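Local coordinates for secretion activator protein, hypothetical (Brucella abortus bv. 1 str. 9-941, PDB 7DNP) that probably cleaves peptidoglycan as an autolytic muramidase of glycoside hydrolase family 108, acting in the type IV secretion system of this bacterium, at residues 8-11 against 12-15; 95-98 against 99-102; 101-105 against 106-110. All blocks are in the same frame, centred on the assembly; numbering follows the deposited sequence.

All three contacts are local; the first two lie within helices, and the third runs from a helix end into a loop. Interaction 1 lies on helix 5-17, within the glycosyl hydrolase 108 range. Interactions 2 and 3 follow on helix 95-106, in the predicted peptidoglycan domain range, and share Met101 and Leu102. They touch where Gln110 CG packs on Lys100 O, at 3.4 Å. Interaction 1 lies across the chain's centre from both, about 21 Å from interaction 2 between centres. Each mixes buried and exposed residues. Interaction 1 is a proline kink with side chains binding carbonyls. Interaction 2 forms its helix's regular first two turns. Interaction 3 is a glycine-ended terminus, more exposed and richer in amides.

Interaction 1: residues 8-11 against 12-15; sequences KAMP and HVFS
Pro11 O is gripped by two donors of Ser15. The backbone N is 2.9 Å from Pro11 O and OG is 3.0 Å from it, and they approach from opposite faces of the carbonyl plane. The motif is a proline kink within helix 5-17, in the lysozyme-like part of the enzyme. The torsion at Ser15 (chi1 -72°) sets OG beside its own N, which turns the hydroxyl back along the helix.

Pro11 has no N-H, and the helix bends here. Lys8 O is 4.5 Å from His12 N, too far for the usual helical bond. His12 instead turns its ring back, and ND1 makes a weak bond to Lys8 O at 3.2 Å. The carbonyl oxygen lies at the ring edge, near its plane. His12 N makes only a weak bond to Ala9 O. Val13 N, bonding the same Ala9 O, restores the regular pairing, and Phe14 N to Met10 O follows, nearly straight at 171°.

On the apolar side the Met10 chain is bent at its last two torsions, which brings CE back to Val13 and Phe14. Helix 58-70 packs here too: Tyr65 touches Met10, and Lys58 makes a cation-pi contact with the Phe14 ring. Met10 CE lies 3.9 Å from Val13 CB and 3.7 Å from Phe14 CE2.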
ATOM      1  N   LYS A   8       6.067  -4.214 -12.123  1.00 18.57           N
ATOM      2  CA  LYS A   8       4.769  -4.560 -12.690  1.00 22.02           C
ATOM      3  C   LYS A   8       3.646  -3.767 -12.038  1.00 20.24           C
ATOM      4  O   LYS A   8       2.690  -3.372 -12.713  1.00 23.17           O
ATOM      5  CB  LYS A   8       4.505  -6.059 -12.536  1.00 22.43           C
ATOM      6  CG  LYS A   8       5.214  -6.949 -13.544  1.00 28.13           C
ATOM      7  CD  LYS A   8       4.893  -8.418 -13.279  1.00 29.63           C
ATOM      8  CE  LYS A   8       4.809  -9.221 -14.571  1.00 39.03           C
ATOM      9  NZ  LYS A   8       6.154  -9.467 -15.165  1.00 41.78           N
ATOM     10  N   ALA A   9       3.743  -3.525 -10.729  1.00 19.56           N
ATOM     11  CA  ALA A   9       2.638  -2.915  -9.999  1.00 19.24           C
ATOM     12  C   ALA A   9       2.616  -1.396 -10.139  1.00 21.50           C
ATOM     13  O   ALA A   9       1.544  -0.803 -10.295  1.00 21.00           O
ATOM     14  CB  ALA A   9       2.717  -3.305  -8.523  1.00 22.89           C
ATOM     15  N   MET A  10       3.781  -0.752 -10.077  1.00 20.04           N
ATOM     16  CA  MET A  10       3.812   0.707 -10.006  1.00 18.71           C
ATOM     17  C   MET A  10       3.172   1.413 -11.198  1.00 19.85           C
ATOM     18  O   MET A  10       2.539   2.460 -10.982  1.00 19.38           O
ATOM     19  CB  MET A  10       5.256   1.185  -9.809  1.00 18.96           C
ATOM     20  CG  MET A  10       5.782   0.987  -8.402  1.00 17.59           C
ATOM     21  SD  MET A  10       4.641   1.489  -7.091  1.00 22.68           S
ATOM     22  CE  MET A  10       4.443   3.234  -7.458  1.00 21.47           C
ATOM     23  N   PRO A  11       3.294   0.940 -12.447  1.00 20.53           N
ATOM     24  CA  PRO A  11       2.542   1.604 -13.525  1.00 20.45           C
ATOM     25  C   PRO A  11       1.044   1.641 -13.267  1.00 25.32           C
ATOM     26  O   PRO A  11       0.389   2.641 -13.584  1.00 24.44           O
ATOM     27  CB  PRO A  11       2.897   0.768 -14.762  1.00 20.75           C
ATOM     28  CG  PRO A  11       4.239   0.218 -14.453  1.00 21.19           C
ATOM     29  CD  PRO A  11       4.214  -0.080 -12.983  1.00 19.76           C
ATOM     30  N   HIS A  12       0.487   0.583 -12.671  1.00 28.12           N
ATOM     31  CA  HIS A  12      -0.928   0.598 -12.315  1.00 30.89           C
ATOM     32  C   HIS A  12      -1.224   1.614 -11.219  1.00 27.50           C
ATOM     33  O   HIS A  12      -2.299   2.220 -11.215  1.00 29.03           O
ATOM     34  CB  HIS A  12      -1.383  -0.795 -11.877  1.00 27.97           C
ATOM     35  CG  HIS A  12      -1.392  -1.798 -12.986  1.00 34.04           C
ATOM     36  ND1 HIS A  12      -0.453  -2.805 -13.087  1.00 36.57           N
ATOM     37  CD2 HIS A  12      -2.215  -1.943 -14.051  1.00 32.84           C
ATOM     38  CE1 HIS A  12      -0.702  -3.529 -14.164  1.00 32.66           C
ATOM     39  NE2 HIS A  12      -1.767  -3.027 -14.766  1.00 37.31           N
ATOM     40  N   VAL A  13      -0.295   1.813 -10.284  1.00 26.43           N
ATOM     41  CA  VAL A  13      -0.496   2.831  -9.256  1.00 26.38           C
ATOM     42  C   VAL A  13      -0.538   4.216  -9.888  1.00 23.80           C
ATOM     43  O   VAL A  13      -1.476   4.989  -9.666  1.00 28.76           O
ATOM     44  CB  VAL A  13       0.596   2.735  -8.175  1.00 25.95           C
ATOM     45  CG1 VAL A  13       0.498   3.913  -7.215  1.00 23.72           C
ATOM     46  CG2 VAL A  13       0.490   1.413  -7.421  1.00 22.79           C
ATOM     47  N   PHE A  14       0.475   4.549 -10.693  1.00 22.64           N
ATOM     48  CA  PHE A  14       0.528   5.871 -11.311  1.00 25.87           C
ATOM     49  C   PHE A  14      -0.661   6.099 -12.240  1.00 31.36           C
ATOM     50  O   PHE A  14      -1.202   7.210 -12.305  1.00 27.99           O
ATOM     51  CB  PHE A  14       1.847   6.047 -12.066  1.00 23.91           C
ATOM     52  CG  PHE A  14       3.026   6.334 -11.172  1.00 22.94           C
ATOM     53  CD1 PHE A  14       3.110   7.530 -10.480  1.00 23.61           C
ATOM     54  CD2 PHE A  14       4.045   5.406 -11.023  1.00 20.82           C
ATOM     55  CE1 PHE A  14       4.187   7.800  -9.657  1.00 23.07           C
ATOM     56  CE2 PHE A  14       5.124   5.669 -10.200  1.00 20.98           C
ATOM     57  CZ  PHE A  14       5.197   6.867  -9.517  1.00 20.80           C
ATOM     58  N   SER A  15      -1.082   5.058 -12.962  1.00 27.68           N
ATOM     59  CA  SER A  15      -2.269   5.165 -13.806  1.00 29.36           C
ATOM     60  C   SER A  15      -3.511   5.469 -12.974  1.00 28.07           C
ATOM     61  O   SER A  15      -4.310   6.341 -13.327  1.00 31.04           O
ATOM     62  CB  SER A  15      -2.466   3.871 -14.599  1.00 29.37           C
ATOM     63  OG  SER A  15      -1.497   3.742 -15.625  1.00 36.30           O
TER

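Interaction 2: residues 95-98 against 99-102; sequences PARA and VKML
Arg97 overlaps two helix neighbours: Lys100 CD lies over one face of its guanidinium and Met101 CE at the edge. Lys100 and Met101 follow Arg97 by three and four residues, about one turn on, near the start of helix 95-106 in the predicted peptidoglycan domain. CG of Arg97 is anti to the backbone N (chi1 166°), and bends at the next two torsions turn the head round the helix towards Lys100. Lys100 CD is 4.0 Å from Arg97 NH1. The Met101 methyl CE reaches the arginine's stem as well, 3.6 Å from Arg97 CD.

The lysine runs out extended beyond CG. Its NZ comes within 4.4 Å of Arg97 NH2. Both groups are expected to be positive, so this closeness probably costs some energy. Arg97 also touches Phe89 and Trp141, on helices 82-93 and 127-142. Met101 packs on Phe89, Leu134 and Ala137.

The backbone bonds are regular. Val99, Lys100, Met101 and Leu102 each donate N-H to the carbonyl four residues back. The shortest is Lys100 N to Ala96 O, at 2.8 Å. Pro95 opens the helix, a place where the missing N-H costs no helical bond. Its side chain is about 5 Å from the bound peptidoglycan fragment. Side-chain carbons also lie close to two of the carbonyl oxygens. Lys100 CG lies 3.2 Å from Ala96 O, and Val99 CG2 lies 3.2 Å from Pro95 O.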
ATOM      1  N   PRO A  95       2.687   1.959   5.882  1.00 18.74           N
ATOM      2  CA  PRO A  95       3.306   0.625   5.949  1.00 19.55           C
ATOM      3  C   PRO A  95       3.107  -0.074   7.277  1.00 17.58           C
ATOM      4  O   PRO A  95       3.014  -1.305   7.304  1.00 19.36           O
ATOM      5  CB  PRO A  95       4.795   0.911   5.696  1.00 18.52           C
ATOM      6  CG  PRO A  95       4.844   2.271   5.111  1.00 20.87           C
ATOM      7  CD  PRO A  95       3.680   3.021   5.665  1.00 16.94           C
ATOM      8  N   ALA A  96       3.062   0.666   8.386  1.00 16.75           N
ATOM      9  CA  ALA A  96       2.916   0.024   9.689  1.00 19.61           C
ATOM     10  C   ALA A  96       1.559  -0.657   9.815  1.00 19.97           C
ATOM     11  O   ALA A  96       1.471  -1.815  10.238  1.00 18.49           O
ATOM     12  CB  ALA A  96       3.118   1.045  10.811  1.00 19.68           C
ATOM     13  N   ARG A  97       0.487   0.046   9.439  1.00 17.68           N
ATOM     14  CA  ARG A  97      -0.851  -0.530   9.543  1.00 20.97           C
ATOM     15  C   ARG A  97      -1.020  -1.718   8.601  1.00 18.20           C
ATOM     16  O   ARG A  97      -1.676  -2.709   8.951  1.00 17.00           O
ATOM     17  CB  ARG A  97      -1.903   0.544   9.255  1.00 19.67           C
ATOM     18  CG  ARG A  97      -3.315   0.012   9.005  1.00 23.32           C
ATOM     19  CD  ARG A  97      -3.916  -0.620  10.253  1.00 23.67           C
ATOM     20  NE  ARG A  97      -3.630   0.163  11.449  1.00 27.79           N
ATOM     21  CZ  ARG A  97      -3.500  -0.354  12.666  1.00 32.57           C
ATOM     22  NH1 ARG A  97      -3.638  -1.659  12.854  1.00 33.60           N
ATOM     23  NH2 ARG A  97      -3.229   0.435  13.696  1.00 36.05           N
ATOM     24  N   ALA A  98      -0.439  -1.640   7.404  1.00 16.18           N
ATOM     25  CA  ALA A  98      -0.545  -2.752   6.467  1.00 17.59           C
ATOM     26  C   ALA A  98       0.184  -3.981   7.000  1.00 19.19           C
ATOM     27  O   ALA A  98      -0.355  -5.095   6.970  1.00 17.89           O
ATOM     28  CB  ALA A  98       0.003  -2.343   5.098  1.00 16.90           C
ATOM     29  N   VAL A  99       1.406  -3.793   7.510  1.00 16.84           N
ATOM     30  CA  VAL A  99       2.179  -4.919   8.030  1.00 16.77           C
ATOM     31  C   VAL A  99       1.529  -5.482   9.293  1.00 19.23           C
ATOM     32  O   VAL A  99       1.527  -6.700   9.513  1.00 17.93           O
ATOM     33  CB  VAL A  99       3.642  -4.500   8.268  1.00 17.25           C
ATOM     34  CG1 VAL A  99       4.412  -5.606   8.986  1.00 16.46           C
ATOM     35  CG2 VAL A  99       4.321  -4.189   6.944  1.00 16.19           C
ATOM     36  N   LYS A 100       0.959  -4.611  10.136  1.00 16.79           N
ATOM     37  CA  LYS A 100       0.250  -5.085  11.323  1.00 20.12           C
ATOM     38  C   LYS A 100      -0.911  -6.000  10.947  1.00 23.08           C
ATOM     39  O   LYS A 100      -1.152  -7.020  11.605  1.00 17.85           O
ATOM     40  CB  LYS A 100      -0.254  -3.899  12.147  1.00 20.46           C
ATOM     41  CG  LYS A 100       0.806  -3.227  13.005  1.00 19.36           C
ATOM     42  CD  LYS A 100       0.232  -2.005  13.715  1.00 25.56           C
ATOM     43  CE  LYS A 100       1.290  -1.298  14.542  1.00 27.57           C
ATOM     44  NZ  LYS A 100       0.696  -0.326  15.502  1.00 34.61           N
ATOM     45  N   MET A 101      -1.639  -5.652   9.882  1.00 18.26           N
ATOM     46  CA  MET A 101      -2.758  -6.483   9.455  1.00 19.01           C
ATOM     47  C   MET A 101      -2.272  -7.780   8.819  1.00 18.80           C
ATOM     48  O   MET A 101      -2.896  -8.832   8.993  1.00 15.23           O
ATOM     49  CB  MET A 101      -3.650  -5.709   8.485  1.00 22.99           C
ATOM     50  CG  MET A 101      -5.126  -6.085   8.575  1.00 27.29           C
ATOM     51  SD  MET A 101      -5.884  -5.647  10.160  1.00 33.98           S
ATOM     52  CE  MET A 101      -5.289  -3.972  10.371  1.00 33.31           C
ATOM     53  N   LEU A 102      -1.167  -7.722   8.069  1.00 15.26           N
ATOM     54  CA  LEU A 102      -0.577  -8.949   7.546  1.00 18.04           C
ATOM     55  C   LEU A 102      -0.131  -9.855   8.684  1.00 18.36           C
ATOM     56  O   LEU A 102      -0.288 -11.080   8.613  1.00 18.10           O
ATOM     57  CB  LEU A 102       0.600  -8.623   6.623  1.00 18.99           C
ATOM     58  CG  LEU A 102       1.408  -9.832   6.146  1.00 22.30           C
ATOM     59  CD1 LEU A 102       0.593 -10.680   5.181  1.00 21.13           C
ATOM     60  CD2 LEU A 102       2.722  -9.402   5.505  1.00 20.15           C
TER

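Interaction 3: residues 101-105 against 106-110; sequences MLQKV and VGVDQ
The carboxamide of Gln103 carries Asp109 O over one face, with the oxygen 3.3 Å from Gln103 CD. Its polar ends bond elsewhere: OE1 to Gly112 N, and NE2 to Asp111 OD1 and Thr118 OG1. A second amide, that of Gln110, rests one face against the stem of Lys104, whose CB is 3.4 Å from Gln110 NE2. Both lie at the Schellman motif that ends helix 95-106 in the predicted peptidoglycan domain.

Gly107 leaves the helix with positive phi (81°), a conformation that favours glycine. Val108 N then turns back to bond Gln103 O at 3.0 Å, nearly straight at 169°. Gly107 N makes weak bonds to Gln103 O and Lys104 O. Gln103 O thus takes one good bond and one weak one. Before the turn, Val106 N keeps the normal helical bond to Leu102 O.

The apolar contact usual in this motif is made here by the aliphatic stem of Gln103 and Val108. Their side chains cross at about a right angle, and Val108 CG2 lies 3.6 Å from Gln103 CB. With CG anti to the carbonyl carbon (chi1 -73°), the extended Gln103 chain carries the amide beneath Asp109 O. The bonds to Asp111, Gly112 and Thr118 hold it there and tie the helix end to the loop and to helix 116-123. Val106 packs on that helix as well, against Ala121 and Val122. Val106 CG1 also meets Leu102 CD1, at 4.2 Å.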
ATOM      1  N   MET A 101      -1.639  -5.652   9.882  1.00 18.26           N
ATOM      2  CA  MET A 101      -2.758  -6.483   9.455  1.00 19.01           C
ATOM      3  C   MET A 101      -2.272  -7.780   8.819  1.00 18.80           C
ATOM      4  O   MET A 101      -2.896  -8.832   8.993  1.00 15.23           O
ATOM      5  CB  MET A 101      -3.650  -5.709   8.485  1.00 22.99           C
ATOM      6  CG  MET A 101      -5.126  -6.085   8.575  1.00 27.29           C
ATOM      7  SD  MET A 101      -5.884  -5.647  10.160  1.00 33.98           S
ATOM      8  CE  MET A 101      -5.289  -3.972  10.371  1.00 33.31           C
ATOM      9  N   LEU A 102      -1.167  -7.722   8.069  1.00 15.26           N
ATOM     10  CA  LEU A 102      -0.577  -8.949   7.546  1.00 18.04           C
ATOM     11  C   LEU A 102      -0.131  -9.855   8.684  1.00 18.36           C
ATOM     12  O   LEU A 102      -0.288 -11.080   8.613  1.00 18.10           O
ATOM     13  CB  LEU A 102       0.600  -8.623   6.623  1.00 18.99           C
ATOM     14  CG  LEU A 102       1.408  -9.832   6.146  1.00 22.30           C
ATOM     15  CD1 LEU A 102       0.593 -10.680   5.181  1.00 21.13           C
ATOM     16  CD2 LEU A 102       2.722  -9.402   5.505  1.00 20.15           C
ATOM     17  N   GLN A 103       0.414  -9.262   9.749  1.00 18.34           N
ATOM     18  CA  GLN A 103       0.826 -10.039  10.913  1.00 19.51           C
ATOM     19  C   GLN A 103      -0.381 -10.657  11.612  1.00 21.92           C
ATOM     20  O   GLN A 103      -0.328 -11.815  12.048  1.00 23.22           O
ATOM     21  CB  GLN A 103       1.640  -9.148  11.860  1.00 16.27           C
ATOM     22  CG  GLN A 103       3.047  -8.840  11.313  1.00 16.28           C
ATOM     23  CD  GLN A 103       3.743  -7.668  11.993  1.00 16.99           C
ATOM     24  OE1 GLN A 103       3.109  -6.692  12.399  1.00 18.13           O
ATOM     25  NE2 GLN A 103       5.067  -7.756  12.100  1.00 19.46           N
ATOM     26  N   LYS A 104      -1.483  -9.910  11.706  1.00 20.35           N
ATOM     27  CA  LYS A 104      -2.716 -10.464  12.262  1.00 22.74           C
ATOM     28  C   LYS A 104      -3.202 -11.656  11.444  1.00 23.42           C
ATOM     29  O   LYS A 104      -3.638 -12.669  12.004  1.00 25.29           O
ATOM     30  CB  LYS A 104      -3.787  -9.373  12.325  1.00 23.73           C
ATOM     31  CG  LYS A 104      -5.052  -9.757  13.084  1.00 26.55           C
ATOM     32  CD  LYS A 104      -6.123  -8.685  12.932  1.00 28.14           C
ATOM     33  CE  LYS A 104      -7.232  -8.846  13.960  1.00 30.66           C
ATOM     34  NZ  LYS A 104      -8.427  -8.020  13.621  1.00 39.10           N
ATOM     35  N   VAL A 105      -3.107 -11.563  10.116  1.00 24.74           N
ATOM     36  CA  VAL A 105      -3.582 -12.636   9.247  1.00 23.45           C
ATOM     37  C   VAL A 105      -2.738 -13.894   9.417  1.00 23.33           C
ATOM     38  O   VAL A 105      -3.271 -15.007   9.490  1.00 23.27           O
ATOM     39  CB  VAL A 105      -3.600 -12.159   7.783  1.00 19.84           C
ATOM     40  CG1 VAL A 105      -3.614 -13.344   6.833  1.00 25.20           C
ATOM     41  CG2 VAL A 105      -4.802 -11.247   7.536  1.00 18.58           C
ATOM     42  N   VAL A 106      -1.408 -13.749   9.478  1.00 22.80           N
ATOM     43  CA  VAL A 106      -0.533 -14.914   9.592  1.00 22.18           C
ATOM     44  C   VAL A 106      -0.276 -15.312  11.039  1.00 23.05           C
ATOM     45  O   VAL A 106       0.400 -16.320  11.281  1.00 21.17           O
ATOM     46  CB  VAL A 106       0.802 -14.680   8.855  1.00 21.92           C
ATOM     47  CG1 VAL A 106       0.546 -14.205   7.437  1.00 21.26           C
ATOM     48  CG2 VAL A 106       1.675 -13.682   9.613  1.00 21.29           C
ATOM     49  N   GLY A 107      -0.786 -14.552  12.005  1.00 23.59           N
ATOM     50  CA  GLY A 107      -0.761 -14.958  13.398  1.00 24.13           C
ATOM     51  C   GLY A 107       0.534 -14.718  14.146  1.00 27.06           C
ATOM     52  O   GLY A 107       1.006 -15.602  14.867  1.00 24.86           O
ATOM     53  N   VAL A 108       1.117 -13.528  14.003  1.00 23.65           N
ATOM     54  CA  VAL A 108       2.311 -13.150  14.750  1.00 25.99           C
ATOM     55  C   VAL A 108       2.061 -11.796  15.406  1.00 23.64           C
ATOM     56  O   VAL A 108       1.075 -11.117  15.125  1.00 21.98           O
ATOM     57  CB  VAL A 108       3.577 -13.108  13.865  1.00 23.94           C
ATOM     58  CG1 VAL A 108       3.865 -14.482  13.268  1.00 25.80           C
ATOM     59  CG2 VAL A 108       3.428 -12.082  12.770  1.00 20.49           C
ATOM     60  N   ASP A 109       2.971 -11.418  16.303  1.00 22.75           N
ATOM     61  CA  ASP A 109       2.869 -10.132  16.983  1.00 26.62           C
ATOM     62  C   ASP A 109       2.758  -8.998  15.972  1.00 23.91           C
ATOM     63  O   ASP A 109       3.509  -8.942  14.995  1.00 21.91           O
ATOM     64  CB  ASP A 109       4.087  -9.911  17.881  1.00 26.60           C
ATOM     65  CG  ASP A 109       4.090 -10.816  19.098  1.00 35.80           C
ATOM     66  OD1 ASP A 109       3.086 -11.525  19.326  1.00 30.20           O
ATOM     67  OD2 ASP A 109       5.103 -10.815  19.830  1.00 35.28           O
ATOM     68  N   GLN A 110       1.814  -8.089  16.207  1.00 22.87           N
ATOM     69  CA  GLN A 110       1.565  -6.979  15.289  1.00 22.65           C
ATOM     70  C   GLN A 110       2.419  -5.790  15.710  1.00 22.42           C
ATOM     71  O   GLN A 110       1.992  -4.935  16.487  1.00 25.73           O
ATOM     72  CB  GLN A 110       0.085  -6.626  15.270  1.00 24.16           C
ATOM     73  CG  GLN A 110      -0.789  -7.786  14.853  1.00 25.61           C
ATOM     74  CD  GLN A 110      -2.236  -7.582  15.225  1.00 26.02           C
ATOM     75  OE1 GLN A 110      -2.737  -6.459  15.223  1.00 30.21           O
ATOM     76  NE2 GLN A 110      -2.917  -8.670  15.562  1.00 26.31           N
TER